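Local coordinates for agmatine ureohydrolase (Thermoplasma volcanium GSS1, PDB 3PZL), which probably hydrolyses agmatine to putrescine and urea, as a manganese-dependent enzyme of the arginase family with two manganese ions in each subunit, at residues Glu216-Ser221 with Leu261-Val266; Leu134-Asp139 with Glu173-Ser178; Tyr73-Asp78 with Arg297-Lys302; Gly180-Ser185 with Ile200-Val205. All blocks are in the same frame, centred on the assembly; numbering follows the deposited sequence.

Contact 1. Residues Glu216-Ser221 with Leu261-Val266; sequences EVDRKS and LSYKAV
Asp218 meets both Tyr263 and Lys264, through its carboxylate and its backbone carbonyl. Tyr263 OH donates to Asp218 OD1 at 2.7 Å and meets the syn lone pair of that oxygen. The two side chains cross at about a right angle, the carboxylate plane turned 74° from the ring plane. A phenylalanine in place of Tyr263 keeps the ring but lacks the hydroxyl, and would probably leave Asp218 OD1 without that donor, with the weak bond from Lys264 remaining. Ser221 OG is hydrogen-bonded to Asp139 OD1, outside this contact.

Charge supplies the second interaction. From an extended chain Lys264 NZ reaches Asp218 OD1 in a salt bridge of 3.1 Å, a weak hydrogen bond. The same ammonium donates to Asp218 O at 2.8 Å, in the carbonyl plane and on a lone pair; its modelled 2.4 Å approach to Ser221 O is doubtfully short.

Asp218 O belongs to the last turn of helix 202-220 and Ser221 follows it, so the lysine probably meets the negative end of the helix dipole. Lys264 leads into strand 265-271 of the parallel sheet in this alpha/beta arginase fold, and its backbone pairs with Val224.

Apolar contact is looser. Leu261 CD2 lies 4.3 Å from Val217 CG1, while Leu261 CD1 comes within 4.2 Å of Asp218 CB.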
loop_
_atom_site.group_PDB
_atom_site.type_symbol
_atom_site.label_atom_id
_atom_site.label_comp_id
_atom_site.label_asym_id
_atom_site.label_seq_id
_atom_site.Cartn_x
_atom_site.Cartn_y
_atom_site.Cartn_z
ATOM N N GLU B 216 -17.205 -14.030 -36.559
ATOM C CA GLU B 216 -16.443 -13.655 -37.746
ATOM C C GLU B 216 -15.112 -14.425 -37.809
ATOM O O GLU B 216 -14.877 -15.168 -38.770
ATOM C CB GLU B 216 -16.206 -12.133 -37.841
ATOM C CG GLU B 216 -17.455 -11.256 -37.919
ATOM C CD GLU B 216 -17.139 -9.763 -37.758
ATOM O OE1 GLU B 216 -15.967 -9.410 -37.459
ATOM O OE2 GLU B 216 -18.072 -8.930 -37.906
ATOM N N VAL B 217 -14.283 -14.287 -36.769
ATOM C CA VAL B 217 -12.978 -14.975 -36.668
ATOM C C VAL B 217 -13.082 -16.502 -36.823
ATOM O O VAL B 217 -12.386 -17.099 -37.623
ATOM C CB VAL B 217 -12.270 -14.663 -35.319
ATOM C CG1 VAL B 217 -10.972 -15.391 -35.218
ATOM C CG2 VAL B 217 -12.029 -13.165 -35.182
ATOM N N ASP B 218 -13.949 -17.131 -36.047
ATOM C CA ASP B 218 -14.153 -18.564 -36.177
ATOM C C ASP B 218 -14.429 -19.041 -37.619
ATOM O O ASP B 218 -13.896 -20.057 -38.056
ATOM C CB ASP B 218 -15.266 -19.034 -35.257
ATOM C CG ASP B 218 -15.106 -20.489 -34.865
ATOM O OD1 ASP B 218 -14.108 -21.116 -35.270
ATOM O OD2 ASP B 218 -15.966 -21.015 -34.139
ATOM N N ARG B 219 -15.253 -18.307 -38.359
ATOM C CA ARG B 219 -15.560 -18.678 -39.736
ATOM C C ARG B 219 -14.388 -18.482 -40.683
ATOM O O ARG B 219 -14.111 -19.346 -41.508
ATOM C CB ARG B 219 -16.780 -17.911 -40.237
ATOM C CG ARG B 219 -18.080 -18.475 -39.695
ATOM C CD ARG B 219 -19.197 -17.461 -39.806
ATOM N NE ARG B 219 -20.513 -18.007 -39.422
ATOM C CZ ARG B 219 -20.939 -18.165 -38.160
ATOM N NH1 ARG B 219 -20.127 -17.844 -37.142
ATOM N NH2 ARG B 219 -22.167 -18.650 -37.912
ATOM N N LYS B 220 -13.700 -17.352 -40.546
ATOM C CA LYS B 220 -12.593 -16.988 -41.427
ATOM C C LYS B 220 -11.353 -17.876 -41.303
ATOM O O LYS B 220 -10.807 -18.319 -42.296
ATOM C CB LYS B 220 -12.203 -15.521 -41.206
ATOM C CG LYS B 220 -11.164 -15.046 -42.191
ATOM C CD LYS B 220 -11.101 -13.537 -42.271
ATOM C CE LYS B 220 -10.298 -13.105 -43.545
ATOM N NZ LYS B 220 -9.844 -11.673 -43.343
ATOM N N SER B 221 -10.920 -18.122 -40.074
ATOM C CA SER B 221 -9.629 -18.742 -39.779
ATOM C C SER B 221 -9.726 -20.230 -39.488
ATOM O O SER B 221 -10.653 -20.697 -38.833
ATOM C CB SER B 221 -9.055 -18.070 -38.548
ATOM O OG SER B 221 -9.280 -16.661 -38.579
ATOM N N LEU B 261 -12.560 -20.192 -28.881
ATOM C CA LEU B 261 -11.481 -20.247 -29.850
ATOM C C LEU B 261 -10.284 -21.150 -29.511
ATOM O O LEU B 261 -9.361 -21.273 -30.312
ATOM C CB LEU B 261 -10.985 -18.828 -30.125
ATOM C CG LEU B 261 -11.499 -18.099 -31.355
ATOM C CD1 LEU B 261 -12.873 -18.559 -31.810
ATOM C CD2 LEU B 261 -11.521 -16.625 -31.089
ATOM N N SER B 262 -10.284 -21.768 -28.337
ATOM C CA SER B 262 -9.083 -22.465 -27.852
ATOM C C SER B 262 -8.897 -23.796 -28.578
ATOM O O SER B 262 -7.793 -24.316 -28.633
ATOM C CB SER B 262 -9.154 -22.703 -26.359
ATOM O OG SER B 262 -10.324 -23.430 -26.092
ATOM N N TYR B 263 -9.973 -24.333 -29.136
ATOM C CA TYR B 263 -9.893 -25.550 -29.930
ATOM C C TYR B 263 -9.123 -25.403 -31.260
ATOM O O TYR B 263 -8.675 -26.378 -31.823
ATOM C CB TYR B 263 -11.306 -26.094 -30.182
ATOM C CG TYR B 263 -12.060 -25.443 -31.321
ATOM C CD1 TYR B 263 -12.645 -24.186 -31.171
ATOM C CD2 TYR B 263 -12.224 -26.111 -32.545
ATOM C CE1 TYR B 263 -13.348 -23.592 -32.208
ATOM C CE2 TYR B 263 -12.934 -25.534 -33.603
ATOM C CZ TYR B 263 -13.489 -24.274 -33.429
ATOM O OH TYR B 263 -14.183 -23.693 -34.463
ATOM N N LYS B 264 -8.983 -24.186 -31.753
ATOM C CA LYS B 264 -8.238 -23.907 -32.972
ATOM C C LYS B 264 -6.883 -23.302 -32.655
ATOM O O LYS B 264 -6.130 -22.974 -33.577
ATOM C CB LYS B 264 -8.964 -22.876 -33.842
ATOM C CG LYS B 264 -10.277 -23.288 -34.323
ATOM C CD LYS B 264 -10.862 -22.233 -35.227
ATOM C CE LYS B 264 -11.774 -22.880 -36.205
ATOM N NZ LYS B 264 -11.931 -21.917 -37.270
ATOM N N ALA B 265 -6.598 -23.111 -31.367
ATOM C CA ALA B 265 -5.456 -22.298 -30.958
ATOM C C ALA B 265 -4.189 -23.118 -30.963
ATOM O O ALA B 265 -4.156 -24.196 -30.385
ATOM C CB ALA B 265 -5.695 -21.679 -29.598
ATOM N N VAL B 266 -3.162 -22.606 -31.635
ATOM C CA VAL B 266 -1.855 -23.273 -31.673
ATOM C C VAL B 266 -0.937 -22.771 -30.578
ATOM O O VAL B 266 0.033 -23.430 -30.228
ATOM C CB VAL B 266 -1.141 -23.135 -33.038
ATOM C CG1 VAL B 266 -1.972 -23.828 -34.154
ATOM C CG2 VAL B 266 -0.834 -21.665 -33.357
#

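Contact 2. Residues Leu134-Asp139 with Glu173-Ser178; sequences LPKDVD and EGRITS
The guanidinium of Arg175 lies against the backbone that leads into strand 138-143, with a carbonyl over one face and another at its edge. Lys136 O sits 3.4 Å above the plane, over the centre of the group. Val138 O lies near the plane at the edge, facing NH1; that hydrogen bond is modelled at 2.4 Å, a length too short to be trusted. Arg175 NH1 also donates weakly to Pro135 O at 3.1 Å, with a bent N-H...O angle of 128°. Bends at chi2 and chi3 turn CD and then NE away from an extended course.

Asp139 crosses Arg175 at about a right angle, its carboxylate plane tilted 34° from the guanidinium. It touches the aliphatic part, Asp139 OD2 lying 3.3 Å from Arg175 CD, whereas Asp139 OD2 and Arg175 NE stay 4.6 Å apart, beyond a salt bridge. Asp139 OD1 is hydrogen-bonded to Ser221 OG. The contact joins the starts of two neighbouring parallel strands in the beta-alpha-beta unit formed by strand 138-143, helix 163-171 and strand 176-180.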
loop_
_atom_site.group_PDB
_atom_site.type_symbol
_atom_site.label_atom_id
_atom_site.label_comp_id
_atom_site.label_asym_id
_atom_site.label_seq_id
_atom_site.Cartn_x
_atom_site.Cartn_y
_atom_site.Cartn_z
ATOM N N LEU B 134 4.664 -18.635 -36.840
ATOM C CA LEU B 134 3.358 -19.047 -37.372
ATOM C C LEU B 134 3.357 -19.572 -38.808
ATOM O O LEU B 134 3.914 -18.950 -39.711
ATOM C CB LEU B 134 2.347 -17.899 -37.254
ATOM C CG LEU B 134 2.098 -17.341 -35.848
ATOM C CD1 LEU B 134 1.015 -16.300 -35.922
ATOM C CD2 LEU B 134 1.734 -18.432 -34.815
ATOM N N PRO B 135 2.714 -20.728 -39.025
ATOM C CA PRO B 135 2.376 -21.212 -40.376
ATOM C C PRO B 135 1.411 -20.269 -41.133
ATOM O O PRO B 135 0.822 -19.363 -40.535
ATOM C CB PRO B 135 1.709 -22.565 -40.097
ATOM C CG PRO B 135 2.216 -22.994 -38.763
ATOM C CD PRO B 135 2.423 -21.733 -37.982
ATOM N N LYS B 136 1.253 -20.479 -42.440
ATOM C CA LYS B 136 0.412 -19.602 -43.277
ATOM C C LYS B 136 -1.098 -19.620 -42.971
ATOM O O LYS B 136 -1.815 -18.664 -43.278
ATOM C CB LYS B 136 0.622 -19.927 -44.754
ATOM C CG LYS B 136 1.816 -19.235 -45.408
ATOM C CD LYS B 136 1.943 -19.638 -46.900
ATOM C CE LYS B 136 3.002 -18.804 -47.605
ATOM N NZ LYS B 136 2.690 -17.339 -47.480
ATOM N N ASP B 137 -1.583 -20.706 -42.385
ATOM C CA ASP B 137 -3.018 -20.844 -42.134
ATOM C C ASP B 137 -3.465 -20.190 -40.830
ATOM O O ASP B 137 -4.640 -19.851 -40.688
ATOM C CB ASP B 137 -3.451 -22.320 -42.170
ATOM C CG ASP B 137 -2.627 -23.203 -41.233
ATOM O OD1 ASP B 137 -1.380 -23.087 -41.234
ATOM O OD2 ASP B 137 -3.220 -24.027 -40.503
ATOM N N VAL B 138 -2.524 -20.026 -39.896
ATOM C CA VAL B 138 -2.795 -19.491 -38.569
ATOM C C VAL B 138 -3.092 -17.990 -38.659
ATOM O O VAL B 138 -2.350 -17.257 -39.278
ATOM C CB VAL B 138 -1.584 -19.748 -37.597
ATOM C CG1 VAL B 138 -1.840 -19.146 -36.223
ATOM C CG2 VAL B 138 -1.300 -21.227 -37.449
ATOM N N ASP B 139 -4.180 -17.545 -38.037
ATOM C CA ASP B 139 -4.464 -16.116 -37.889
ATOM C C ASP B 139 -4.226 -15.684 -36.440
ATOM O O ASP B 139 -4.222 -16.515 -35.526
ATOM C CB ASP B 139 -5.907 -15.811 -38.275
ATOM C CG ASP B 139 -6.151 -15.903 -39.790
ATOM O OD1 ASP B 139 -7.315 -15.704 -40.223
ATOM O OD2 ASP B 139 -5.193 -16.145 -40.566
ATOM N N GLU B 173 -2.021 -8.785 -44.968
ATOM C CA GLU B 173 -3.424 -8.420 -44.814
ATOM C C GLU B 173 -4.324 -9.596 -44.455
ATOM O O GLU B 173 -4.024 -10.736 -44.791
ATOM C CB GLU B 173 -3.919 -7.747 -46.095
ATOM C CG GLU B 173 -5.333 -7.173 -45.989
ATOM C CD GLU B 173 -5.622 -6.066 -46.998
ATOM O OE1 GLU B 173 -4.929 -5.987 -48.045
ATOM O OE2 GLU B 173 -6.550 -5.269 -46.726
ATOM N N GLY B 174 -5.422 -9.298 -43.764
ATOM C CA GLY B 174 -6.467 -10.276 -43.456
ATOM C C GLY B 174 -6.094 -11.360 -42.462
ATOM O O GLY B 174 -6.879 -12.262 -42.184
ATOM N N ARG B 175 -4.903 -11.260 -41.903
ATOM C CA ARG B 175 -4.433 -12.286 -41.012
ATOM C C ARG B 175 -4.557 -11.954 -39.511
ATOM O O ARG B 175 -4.399 -12.834 -38.671
ATOM C CB ARG B 175 -3.003 -12.646 -41.410
ATOM C CG ARG B 175 -2.943 -13.648 -42.555
ATOM C CD ARG B 175 -2.488 -15.007 -42.054
ATOM N NE ARG B 175 -1.115 -15.278 -42.495
ATOM C CZ ARG B 175 -0.199 -16.003 -41.839
ATOM N NH1 ARG B 175 -0.461 -16.554 -40.657
ATOM N NH2 ARG B 175 1.017 -16.158 -42.365
ATOM N N ILE B 176 -4.880 -10.702 -39.190
ATOM C CA ILE B 176 -4.775 -10.155 -37.830
ATOM C C ILE B 176 -6.039 -9.394 -37.416
ATOM O O ILE B 176 -6.540 -8.559 -38.155
ATOM C CB ILE B 176 -3.544 -9.184 -37.712
ATOM C CG1 ILE B 176 -2.220 -9.906 -38.018
ATOM C CG2 ILE B 176 -3.467 -8.507 -36.331
ATOM C CD1 ILE B 176 -1.069 -8.991 -38.365
ATOM N N THR B 177 -6.521 -9.677 -36.214
ATOM C CA THR B 177 -7.630 -8.985 -35.591
ATOM C C THR B 177 -7.205 -8.565 -34.193
ATOM O O THR B 177 -6.514 -9.307 -33.503
ATOM C CB THR B 177 -8.758 -9.965 -35.377
ATOM O OG1 THR B 177 -8.823 -10.841 -36.511
ATOM C CG2 THR B 177 -10.090 -9.254 -35.134
ATOM N N SER B 178 -7.646 -7.400 -33.740
ATOM C CA SER B 178 -7.353 -6.961 -32.369
ATOM C C SER B 178 -8.582 -6.337 -31.724
ATOM O O SER B 178 -9.134 -5.383 -32.246
ATOM C CB SER B 178 -6.197 -5.974 -32.375
ATOM O OG SER B 178 -5.704 -5.771 -31.073
#

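Contact 3. Residues Tyr73-Asp78 with Arg297-Lys302; sequences YSYGID and REKYYK
Ile77 packs against Glu298 and Lys299 in a mainly apolar contact, partly buried, where a small hairpin rests on the last helix, 281-303. Ile77 and Glu298 cross at about a right angle, with two branches of the isoleucine sharing one carbon: Ile77 CD1 and Ile77 CG2 each lie 3.8 Å from Glu298 CB. Ile77 CD1 also comes within 3.8 Å of Lys299 N, so the branch bears on the helix backbone itself. Glu298 bends at chi2 (-60°), and its carboxylate leads away from the contact to a hydrogen bond with Tyr37 OH. An alanine in place of Ile77 would probably open a gap beside Glu298 CB and the backbone of Lys299.

Lys299 passes the rim of Tyr75: its CD approaches Tyr75 CD1 to 4.2 Å, near the ring plane, and Lys299 CG lies 3.8 Å from Tyr75 O. Its NZ forms a salt bridge with Glu303. The polar link across the contact is weak, Lys302 NZ donating to Gly76 O at 3.2 Å.

Asp78 forms a salt bridge with Arg186 of the second subunit, and Ser74 packs on Phe203 of that subunit, so the hairpin also faces the interface. Gly76, with its positive phi of 62°, and Ile77 make the G1 beta bulge of this hairpin, whose strands are 71-72 and 77-78.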
loop_
_atom_site.group_PDB
_atom_site.type_symbol
_atom_site.label_atom_id
_atom_site.label_comp_id
_atom_site.label_asym_id
_atom_site.label_seq_id
_atom_site.Cartn_x
_atom_site.Cartn_y
_atom_site.Cartn_z
ATOM N N TYR B 73 -14.875 -26.280 -12.966
ATOM C CA TYR B 73 -16.282 -26.646 -12.842
ATOM C C TYR B 73 -17.066 -26.465 -14.144
ATOM O O TYR B 73 -17.823 -27.332 -14.559
ATOM C CB TYR B 73 -16.886 -25.810 -11.711
ATOM C CG TYR B 73 -18.332 -26.047 -11.444
ATOM C CD1 TYR B 73 -19.249 -24.991 -11.474
ATOM C CD2 TYR B 73 -18.794 -27.331 -11.132
ATOM C CE1 TYR B 73 -20.601 -25.224 -11.212
ATOM C CE2 TYR B 73 -20.142 -27.570 -10.882
ATOM C CZ TYR B 73 -21.031 -26.524 -10.929
ATOM O OH TYR B 73 -22.354 -26.797 -10.682
ATOM N N SER B 74 -16.859 -25.337 -14.797
ATOM C CA SER B 74 -17.628 -24.977 -15.949
ATOM C C SER B 74 -17.254 -25.778 -17.189
ATOM O O SER B 74 -17.906 -25.686 -18.213
ATOM C CB SER B 74 -17.439 -23.501 -16.223
ATOM O OG SER B 74 -17.821 -22.761 -15.090
ATOM N N TYR B 75 -16.190 -26.550 -17.125
ATOM C CA TYR B 75 -15.794 -27.337 -18.279
ATOM C C TYR B 75 -15.728 -28.831 -17.989
ATOM O O TYR B 75 -15.688 -29.642 -18.893
ATOM C CB TYR B 75 -14.491 -26.806 -18.821
ATOM C CG TYR B 75 -14.582 -25.353 -19.228
ATOM C CD1 TYR B 75 -15.206 -24.972 -20.415
ATOM C CD2 TYR B 75 -14.039 -24.361 -18.432
ATOM C CE1 TYR B 75 -15.294 -23.638 -20.790
ATOM C CE2 TYR B 75 -14.105 -23.033 -18.784
ATOM C CZ TYR B 75 -14.731 -22.672 -19.968
ATOM O OH TYR B 75 -14.798 -21.328 -20.307
ATOM N N GLY B 76 -15.754 -29.178 -16.709
ATOM C CA GLY B 76 -15.697 -30.561 -16.296
ATOM C C GLY B 76 -14.407 -31.201 -16.725
ATOM O O GLY B 76 -14.421 -32.309 -17.235
ATOM N N ILE B 77 -13.307 -30.484 -16.515
ATOM C CA ILE B 77 -11.978 -30.907 -16.911
ATOM C C ILE B 77 -11.042 -30.782 -15.734
ATOM O O ILE B 77 -10.938 -29.708 -15.122
ATOM C CB ILE B 77 -11.443 -30.024 -18.030
ATOM C CG1 ILE B 77 -12.260 -30.258 -19.309
ATOM C CG2 ILE B 77 -9.925 -30.236 -18.242
ATOM C CD1 ILE B 77 -12.100 -31.681 -19.899
ATOM N N ASP B 78 -10.367 -31.893 -15.430
ATOM C CA ASP B 78 -9.344 -31.949 -14.391
ATOM C C ASP B 78 -7.992 -31.561 -15.008
ATOM O O ASP B 78 -7.457 -32.256 -15.883
ATOM C CB ASP B 78 -9.307 -33.352 -13.770
ATOM C CG ASP B 78 -8.173 -33.536 -12.774
ATOM O OD1 ASP B 78 -7.640 -32.532 -12.238
ATOM O OD2 ASP B 78 -7.819 -34.710 -12.518
ATOM N N ARG B 297 -10.384 -26.088 -24.093
ATOM C CA ARG B 297 -9.806 -26.838 -25.197
ATOM C C ARG B 297 -9.888 -28.347 -24.961
ATOM O O ARG B 297 -10.161 -29.103 -25.895
ATOM C CB ARG B 297 -8.353 -26.426 -25.433
ATOM C CG ARG B 297 -7.755 -27.033 -26.662
ATOM C CD ARG B 297 -6.480 -26.316 -27.047
ATOM N NE ARG B 297 -6.023 -26.695 -28.388
ATOM C CZ ARG B 297 -5.339 -27.799 -28.644
ATOM N NH1 ARG B 297 -5.028 -28.610 -27.646
ATOM N NH2 ARG B 297 -4.949 -28.084 -29.881
ATOM N N GLU B 298 -9.659 -28.778 -23.721
ATOM C CA GLU B 298 -9.745 -30.181 -23.386
ATOM C C GLU B 298 -11.166 -30.665 -23.508
ATOM O O GLU B 298 -11.388 -31.824 -23.885
ATOM C CB GLU B 298 -9.208 -30.464 -21.972
ATOM C CG GLU B 298 -7.678 -30.420 -21.838
ATOM C CD GLU B 298 -6.964 -31.431 -22.727
ATOM O OE1 GLU B 298 -7.179 -32.633 -22.560
ATOM O OE2 GLU B 298 -6.162 -31.035 -23.581
ATOM N N LYS B 299 -12.122 -29.786 -23.184
ATOM C CA LYS B 299 -13.563 -30.090 -23.318
ATOM C C LYS B 299 -13.907 -30.381 -24.761
ATOM O O LYS B 299 -14.747 -31.224 -25.034
ATOM C CB LYS B 299 -14.437 -28.939 -22.841
ATOM C CG LYS B 299 -15.909 -29.280 -22.669
ATOM C CD LYS B 299 -16.795 -28.019 -22.841
ATOM C CE LYS B 299 -18.026 -28.006 -21.903
ATOM N NZ LYS B 299 -19.102 -28.909 -22.352
ATOM N N TYR B 300 -13.249 -29.687 -25.684
ATOM C CA TYR B 300 -13.518 -29.880 -27.086
ATOM C C TYR B 300 -13.012 -31.245 -27.514
ATOM O O TYR B 300 -13.746 -32.000 -28.156
ATOM C CB TYR B 300 -12.928 -28.751 -27.955
ATOM C CG TYR B 300 -13.298 -28.888 -29.412
ATOM C CD1 TYR B 300 -14.440 -28.294 -29.919
ATOM C CD2 TYR B 300 -12.518 -29.643 -30.277
ATOM C CE1 TYR B 300 -14.789 -28.445 -31.255
ATOM C CE2 TYR B 300 -12.854 -29.800 -31.600
ATOM C CZ TYR B 300 -13.982 -29.200 -32.087
ATOM O OH TYR B 300 -14.308 -29.364 -33.423
ATOM N N TYR B 301 -11.778 -31.565 -27.140
ATOM C CA TYR B 301 -11.162 -32.836 -27.536
ATOM C C TYR B 301 -11.677 -34.057 -26.812
ATOM O O TYR B 301 -11.455 -35.170 -27.261
ATOM C CB TYR B 301 -9.630 -32.756 -27.552
ATOM C CG TYR B 301 -9.226 -31.715 -28.572
ATOM C CD1 TYR B 301 -9.149 -32.031 -29.953
ATOM C CD2 TYR B 301 -9.022 -30.373 -28.179
ATOM C CE1 TYR B 301 -8.826 -31.044 -30.897
ATOM C CE2 TYR B 301 -8.699 -29.384 -29.097
ATOM C CZ TYR B 301 -8.603 -29.715 -30.459
ATOM O OH TYR B 301 -8.270 -28.722 -31.379
ATOM N N LYS B 302 -12.394 -33.848 -25.715
ATOM C CA LYS B 302 -13.057 -34.946 -25.028
ATOM C C LYS B 302 -14.425 -35.179 -25.666
ATOM O O LYS B 302 -14.899 -36.294 -25.745
ATOM C CB LYS B 302 -13.183 -34.652 -23.528
ATOM C CG LYS B 302 -14.056 -35.653 -22.772
ATOM C CD LYS B 302 -14.574 -35.117 -21.430
ATOM C CE LYS B 302 -13.590 -35.407 -20.294
ATOM N NZ LYS B 302 -14.180 -34.981 -18.973
#

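Contact 4. Residues Gly180-Ser185 with Ile200-Val205; sequences GIRSVS and ISSFDV
Ile200 O accepts from two successive backbone N-H groups, Gly180 and Ile181, an irregular end to parallel pairing. Gly180 N donates at 2.6 Å to Ile200 O, nearly along the C=O axis, while the bond from Ile181 N to Ile200 O is weak at 3.1 Å. In return Ser202 N donates to Ile181 O at 3.2 Å from above the carbonyl plane. The backbone of Gly180 (phi 107°) would jam a CB against the preceding carbonyl, which calls for glycine.

Arg182 CB approaches Phe203 CE2 obliquely to 4.0 Å, and Arg182 CD lies 3.4 Å from Ser202 OG, a hydroxyl hydrogen-bonded to Phe247 O. Arg182 NH1 donates to Gly180 O at 2.8 Å, with that oxygen in the guanidinium plane, so its own loop helps fix the group's rotation; NE is hydrogen-bonded to Glu245 O. Phe203 also packs on Ser74 of the third subunit.

Ser201 and Asp204 form a capping box that starts helix 202-220: Asp204 N donates to Ser201 OG at 2.7 Å and Ser201 N to Asp204 OD2. Ile181 lies about 5 Å, side chain to side chain, from the manganese ligand Asp144, placing this strand-end loop beside the two-manganese centre of the arginase fold.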
loop_
_atom_site.group_PDB
_atom_site.type_symbol
_atom_site.label_atom_id
_atom_site.label_comp_id
_atom_site.label_asym_id
_atom_site.label_seq_id
_atom_site.Cartn_x
_atom_site.Cartn_y
_atom_site.Cartn_z
ATOM N N GLY B 180 -11.045 -4.780 -28.519
ATOM C CA GLY B 180 -11.123 -4.011 -27.265
ATOM C C GLY B 180 -10.532 -2.620 -27.387
ATOM O O GLY B 180 -10.638 -1.804 -26.475
ATOM N N ILE B 181 -9.923 -2.337 -28.534
ATOM C CA ILE B 181 -9.137 -1.109 -28.690
ATOM C C ILE B 181 -9.960 0.188 -28.473
ATOM O O ILE B 181 -11.116 0.258 -28.838
ATOM C CB ILE B 181 -8.295 -1.095 -30.030
ATOM C CG1 ILE B 181 -9.150 -0.684 -31.197
ATOM C CG2 ILE B 181 -7.575 -2.442 -30.302
ATOM C CD1 ILE B 181 -9.154 0.784 -31.337
ATOM N N ARG B 182 -9.336 1.171 -27.821
ATOM C CA ARG B 182 -9.989 2.423 -27.405
ATOM C C ARG B 182 -8.997 3.552 -27.238
ATOM O O ARG B 182 -9.345 4.617 -26.736
ATOM C CB ARG B 182 -10.763 2.249 -26.093
ATOM C CG ARG B 182 -9.964 1.781 -24.885
ATOM C CD ARG B 182 -10.937 1.196 -23.850
ATOM N NE ARG B 182 -10.311 0.536 -22.695
ATOM C CZ ARG B 182 -9.815 -0.708 -22.699
ATOM N NH1 ARG B 182 -9.869 -1.443 -23.809
ATOM N NH2 ARG B 182 -9.256 -1.226 -21.593
ATOM N N SER B 183 -7.761 3.306 -27.653
ATOM C CA SER B 183 -6.665 4.275 -27.544
ATOM C C SER B 183 -5.742 4.137 -28.759
ATOM O O SER B 183 -5.023 3.135 -28.901
ATOM C CB SER B 183 -5.882 4.062 -26.219
ATOM O OG SER B 183 -4.638 4.757 -26.171
ATOM N N VAL B 184 -5.773 5.143 -29.635
ATOM C CA VAL B 184 -5.037 5.097 -30.904
ATOM C C VAL B 184 -4.375 6.420 -31.167
ATOM O O VAL B 184 -4.981 7.457 -30.991
ATOM C CB VAL B 184 -5.969 4.776 -32.105
ATOM C CG1 VAL B 184 -5.162 4.660 -33.439
ATOM C CG2 VAL B 184 -6.781 3.502 -31.841
ATOM N N SER B 185 -3.116 6.374 -31.579
ATOM C CA SER B 185 -2.387 7.572 -31.974
ATOM C C SER B 185 -2.667 7.899 -33.446
ATOM O O SER B 185 -2.536 7.039 -34.330
ATOM C CB SER B 185 -0.897 7.357 -31.719
ATOM O OG SER B 185 -0.102 7.678 -32.860
ATOM N N ILE B 200 -11.300 -3.904 -33.503
ATOM C CA ILE B 200 -12.627 -3.832 -32.957
ATOM C C ILE B 200 -12.584 -3.115 -31.622
ATOM O O ILE B 200 -11.898 -3.544 -30.660
ATOM C CB ILE B 200 -13.242 -5.216 -32.880
ATOM C CG1 ILE B 200 -13.402 -5.746 -34.292
ATOM C CG2 ILE B 200 -14.608 -5.184 -32.210
ATOM C CD1 ILE B 200 -13.236 -7.218 -34.380
ATOM N N SER B 201 -13.313 -2.002 -31.582
ATOM C CA SER B 201 -13.334 -1.129 -30.427
ATOM C C SER B 201 -14.077 -1.763 -29.257
ATOM O O SER B 201 -15.068 -2.446 -29.468
ATOM C CB SER B 201 -13.972 0.218 -30.795
ATOM O OG SER B 201 -15.388 0.109 -30.847
ATOM N N SER B 202 -13.626 -1.492 -28.031
ATOM C CA SER B 202 -14.366 -1.934 -26.862
ATOM C C SER B 202 -15.806 -1.427 -26.864
ATOM O O SER B 202 -16.671 -2.028 -26.245
ATOM C CB SER B 202 -13.645 -1.528 -25.565
ATOM O OG SER B 202 -13.666 -0.131 -25.381
ATOM N N PHE B 203 -16.048 -0.316 -27.556
ATOM C CA PHE B 203 -17.400 0.235 -27.751
ATOM C C PHE B 203 -18.250 -0.593 -28.704
ATOM O O PHE B 203 -19.434 -0.824 -28.425
ATOM C CB PHE B 203 -17.325 1.672 -28.236
ATOM C CG PHE B 203 -16.392 2.531 -27.427
ATOM C CD1 PHE B 203 -16.709 2.888 -26.115
ATOM C CD2 PHE B 203 -15.183 2.981 -27.966
ATOM C CE1 PHE B 203 -15.857 3.678 -25.368
ATOM C CE2 PHE B 203 -14.327 3.784 -27.198
ATOM C CZ PHE B 203 -14.681 4.122 -25.908
ATOM N N ASP B 204 -17.639 -1.046 -29.808
ATOM C CA ASP B 204 -18.243 -2.075 -30.679
ATOM C C ASP B 204 -18.771 -3.256 -29.862
ATOM O O ASP B 204 -19.958 -3.613 -29.965
ATOM C CB ASP B 204 -17.246 -2.590 -31.725
ATOM C CG ASP B 204 -16.971 -1.576 -32.819
ATOM O OD1 ASP B 204 -17.826 -0.664 -33.041
ATOM O OD2 ASP B 204 -15.886 -1.686 -33.454
ATOM N N VAL B 205 -17.893 -3.851 -29.058
ATOM C CA VAL B 205 -18.257 -4.997 -28.253
ATOM C C VAL B 205 -19.423 -4.675 -27.320
ATOM O O VAL B 205 -20.395 -5.415 -27.256
ATOM C CB VAL B 205 -17.063 -5.502 -27.417
ATOM C CG1 VAL B 205 -17.459 -6.695 -26.601
ATOM C CG2 VAL B 205 -15.916 -5.844 -28.307
#

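In the fold
Contact 4 is buried, contact 2 lies at the surface, and contacts 1 and 3 are partly buried. Contacts 1 and 4 use the two ends of helix 202-220, their centres about 21 Å apart: backbone pairing and a capping box at its start, a lysine and an aspartate at its finish. Contacts 1 and 2 touch through the hydrogen bond of Ser221 with Asp139, but contact 2 sets an arginine chiefly against carbonyls. Neighbouring strands 176-180 and 198-201 connect contact 2 to contact 4. Contact 3 depends mainly on apolar packing; its helix reaches contact 1, where the rings of Tyr300 and Tyr263 stack.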